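Local coordinates for protein sugar isomerase (Sinorhizobium meliloti, PDB 3QC0) that binds zinc in a xylose isomerase-like TIM barrel and probably isomerises a sugar, although its substrate is not established, at residues L64-F70 against C99-G105. Sequence-based numbering, arbitrary orientation.
Sequences LCRGGFF and CLVLVAG
Leu64 N donates to Cys99 O at 3.0 Å, and the carbonyl of Leu64 receives Val101 N, so this residue grips the parallel neighbour strand through both its polar backbone atoms. Its CD2 methyl lies near Leu100 CD1, which also packs against the Leu64 carbonyl; on this face of the sheet helix 75-94 covers both leucines. Cys65 turns to the other face, toward the barrel interior, with SG in loose contact with Val101 CG2, a side chain that also rests on the zinc ligand Glu142. The peptide bond between Cys65 and Arg66 is cis, an irregularity in strand 60-68, where Val101 O is met by Gly67 N and the strand carries an extra residue. Arg66 has CG between its backbone N and carbonyl carbon (chi1 65°), which sets that methylene 3.8 Å from Val103 CG2; farther out, Phe69 CE2 lies over one face of the guanidinium, offset toward its rim, and NE hydrogen-bonds to O1 of an unidentified molecule, probably from the crystallisation liquor.

Strands 60-68 and 100-103 are consecutive in the eight-stranded TIM barrel, linked by helix 75-94 in a beta-alpha-beta crossover. Between them Gly67 N reaches Val101 O at 2.8 Å, while Gly67 O accepts Val103 N from above its carbonyl plane. Leu102 CD2 packs beside this glycine backbone, 3.7 Å from Gly68 N. Gly68 brings its CA to 3.1 Å from Val103 O in a CA-H...O contact. Val103 O also accepts Phe69 N at 2.8 Å. Phe69 CG is anti to the carbonyl carbon, beside the backbone N (chi1 -60°), which brings the ring centre over that oxygen, while Phe69 CZ touches Val103 CG1 at 3.6 Å. Phe70 N then donates to Ala104 O, its ring lying over Gly68 O and touching Ile125 and Val128 of helix 114-135.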
ATOM      1  N   LEU A  64      14.743  10.270 -16.211  1.00 16.67           N
ATOM      2  CA  LEU A  64      15.110  11.414 -15.368  1.00 17.08           C
ATOM      3  C   LEU A  64      14.059  11.467 -14.251  1.00 15.51           C
ATOM      4  O   LEU A  64      12.848  11.442 -14.520  1.00 15.39           O
ATOM      5  CB  LEU A  64      15.101  12.724 -16.151  1.00 16.61           C
ATOM      6  CG  LEU A  64      15.393  14.000 -15.365  1.00 16.71           C
ATOM      7  CD1 LEU A  64      16.828  14.001 -14.753  1.00 16.50           C
ATOM      8  CD2 LEU A  64      15.170  15.252 -16.245  1.00 16.51           C
ATOM      9  N   CYS A  65      14.533  11.539 -13.010  1.00 16.48           N
ATOM     10  CA  CYS A  65      13.654  11.628 -11.851  1.00 15.87           C
ATOM     11  C   CYS A  65      13.650  13.036 -11.271  1.00 15.93           C
ATOM     12  O   CYS A  65      14.720  13.522 -10.842  1.00 17.61           O
ATOM     13  CB  CYS A  65      14.099  10.674 -10.765  1.00 16.42           C
ATOM     14  SG  CYS A  65      13.870   8.953 -11.149  1.00 22.86           S
ATOM     15  N   ARG A  66      12.520  13.738 -11.199  1.00 15.15           N
ATOM     16  CA  ARG A  66      11.203  13.340 -11.690  1.00 14.66           C
ATOM     17  C   ARG A  66      10.375  14.582 -11.908  1.00 14.36           C
ATOM     18  O   ARG A  66      10.613  15.637 -11.313  1.00 15.33           O
ATOM     19  CB  ARG A  66      10.471  12.398 -10.679  1.00 15.23           C
ATOM     20  CG  ARG A  66      10.089  12.996  -9.324  1.00 16.48           C
ATOM     21  CD  ARG A  66      11.209  13.165  -8.397  1.00 17.50           C
ATOM     22  NE  ARG A  66      10.809  13.266  -6.984  1.00 17.00           N
ATOM     23  CZ  ARG A  66      10.968  14.280  -6.163  1.00 22.92           C
ATOM     24  NH1 ARG A  66      11.603  15.419  -6.499  1.00 25.92           N
ATOM     25  NH2 ARG A  66      10.524  14.109  -4.908  1.00 24.57           N
ATOM     26  N   GLY A  67       9.341  14.435 -12.731  1.00 13.16           N
ATOM     27  CA  GLY A  67       8.254  15.389 -12.792  1.00 12.42           C
ATOM     28  C   GLY A  67       7.088  14.873 -11.952  1.00 11.86           C
ATOM     29  O   GLY A  67       7.258  13.973 -11.116  1.00 13.03           O
ATOM     30  N   GLY A  68       5.943  15.485 -12.167  1.00 12.34           N
ATOM     31  CA  GLY A  68       4.707  15.166 -11.467  1.00 11.84           C
ATOM     32  C   GLY A  68       4.284  16.272 -10.531  1.00 13.01           C
ATOM     33  O   GLY A  68       4.360  17.443 -10.840  1.00 13.00           O
ATOM     34  N   PHE A  69       3.856  15.856  -9.336  1.00 12.54           N
ATOM     35  CA  PHE A  69       3.389  16.752  -8.286  1.00 12.43           C
ATOM     36  C   PHE A  69       2.369  17.747  -8.771  1.00 11.83           C
ATOM     37  O   PHE A  69       2.492  18.949  -8.579  1.00 12.98           O
ATOM     38  CB  PHE A  69       4.615  17.380  -7.582  1.00 13.04           C
ATOM     39  CG  PHE A  69       5.482  16.332  -6.983  1.00 16.80           C
ATOM     40  CD1 PHE A  69       5.095  15.712  -5.814  1.00 20.12           C
ATOM     41  CD2 PHE A  69       6.637  15.904  -7.624  1.00 20.22           C
ATOM     42  CE1 PHE A  69       5.861  14.655  -5.260  1.00 20.71           C
ATOM     43  CE2 PHE A  69       7.387  14.863  -7.085  1.00 21.41           C
ATOM     44  CZ  PHE A  69       6.994  14.249  -5.920  1.00 21.14           C
ATOM     45  N   PHE A  70       1.294  17.201  -9.363  1.00 10.81           N
ATOM     46  CA  PHE A  70       0.270  18.025  -9.986  1.00 12.20           C
ATOM     47  C   PHE A  70      -0.803  18.647  -9.090  1.00 12.65           C
ATOM     48  O   PHE A  70      -1.172  19.795  -9.297  1.00 12.77           O
ATOM     49  CB  PHE A  70      -0.422  17.232 -11.108  1.00 13.20           C
ATOM     50  CG  PHE A  70       0.501  16.839 -12.219  1.00 12.47           C
ATOM     51  CD1 PHE A  70       0.908  17.786 -13.140  1.00 14.37           C
ATOM     52  CD2 PHE A  70       0.900  15.526 -12.397  1.00 13.38           C
ATOM     53  CE1 PHE A  70       1.732  17.438 -14.162  1.00 12.87           C
ATOM     54  CE2 PHE A  70       1.716  15.174 -13.445  1.00 13.01           C
ATOM     55  CZ  PHE A  70       2.136  16.153 -14.325  1.00 13.40           C
ATOM     56  N   CYS A  99      12.866   8.460 -20.809  1.00 17.75           N
ATOM     57  CA  CYS A  99      11.590   8.971 -20.357  1.00 16.72           C
ATOM     58  C   CYS A  99      11.817   9.956 -19.231  1.00 15.96           C
ATOM     59  O   CYS A  99      12.920   9.995 -18.623  1.00 16.18           O
ATOM     60  CB  CYS A  99      10.630   7.838 -19.854  1.00 16.46           C
ATOM     61  SG  CYS A  99      11.200   6.972 -18.385  1.00 18.12           S
ATOM     62  N   LEU A 100      10.766  10.740 -18.953  1.00 15.41           N
ATOM     63  CA  LEU A 100      10.667  11.531 -17.725  1.00 13.84           C
ATOM     64  C   LEU A 100       9.710  10.788 -16.803  1.00 14.60           C
ATOM     65  O   LEU A 100       8.558  10.572 -17.176  1.00 14.65           O
ATOM     66  CB  LEU A 100      10.096  12.907 -18.032  1.00 14.44           C
ATOM     67  CG  LEU A 100       9.862  13.803 -16.812  1.00 12.38           C
ATOM     68  CD1 LEU A 100      11.132  14.112 -16.047  1.00 12.85           C
ATOM     69  CD2 LEU A 100       9.083  15.086 -17.159  1.00 13.21           C
ATOM     70  N   VAL A 101      10.211  10.399 -15.643  1.00 14.75           N
ATOM     71  CA  VAL A 101       9.387   9.713 -14.659  1.00 14.14           C
ATOM     72  C   VAL A 101       8.468  10.722 -13.965  1.00 13.65           C
ATOM     73  O   VAL A 101       8.907  11.799 -13.602  1.00 13.68           O
ATOM     74  CB  VAL A 101      10.281   8.974 -13.643  1.00 15.28           C
ATOM     75  CG1 VAL A 101       9.440   8.360 -12.526  1.00 18.64           C
ATOM     76  CG2 VAL A 101      11.109   7.877 -14.354  1.00 17.61           C
ATOM     77  N   LEU A 102       7.189  10.369 -13.794  1.00 12.56           N
ATOM     78  CA  LEU A 102       6.227  11.242 -13.168  1.00 11.93           C
ATOM     79  C   LEU A 102       5.736  10.613 -11.858  1.00 11.88           C
ATOM     80  O   LEU A 102       5.145   9.517 -11.864  1.00 13.17           O
ATOM     81  CB  LEU A 102       5.005  11.545 -14.049  1.00 12.44           C
ATOM     82  CG  LEU A 102       5.294  12.153 -15.438  1.00 11.42           C
ATOM     83  CD1 LEU A 102       3.933  12.331 -16.160  1.00 15.04           C
ATOM     84  CD2 LEU A 102       6.056  13.469 -15.324  1.00 13.43           C
ATOM     85  N   VAL A 103       5.995  11.313 -10.770  1.00 11.77           N
ATOM     86  CA  VAL A 103       5.509  10.981  -9.428  1.00 12.43           C
ATOM     87  C   VAL A 103       4.354  11.924  -9.161  1.00 12.47           C
ATOM     88  O   VAL A 103       4.544  13.128  -9.088  1.00 12.62           O
ATOM     89  CB  VAL A 103       6.635  11.137  -8.404  1.00 12.71           C
ATOM     90  CG1 VAL A 103       6.099  10.930  -6.982  1.00 14.10           C
ATOM     91  CG2 VAL A 103       7.754  10.131  -8.652  1.00 14.60           C
ATOM     92  N   ALA A 104       3.123  11.387  -9.103  1.00 12.95           N
ATOM     93  CA  ALA A 104       1.900  12.156  -9.391  1.00 12.63           C
ATOM     94  C   ALA A 104       1.627  13.352  -8.490  1.00 12.09           C
ATOM     95  O   ALA A 104       0.956  14.292  -8.905  1.00 11.76           O
ATOM     96  CB  ALA A 104       0.641  11.233  -9.372  1.00 12.65           C
ATOM     97  N   GLY A 105       2.061  13.270  -7.235  1.00 12.65           N
ATOM     98  CA  GLY A 105       1.654  14.205  -6.200  1.00 12.77           C
ATOM     99  C   GLY A 105       0.527  13.629  -5.387  1.00 12.79           C
ATOM    100  O   GLY A 105      -0.295  12.877  -5.895  1.00 13.36           O
TER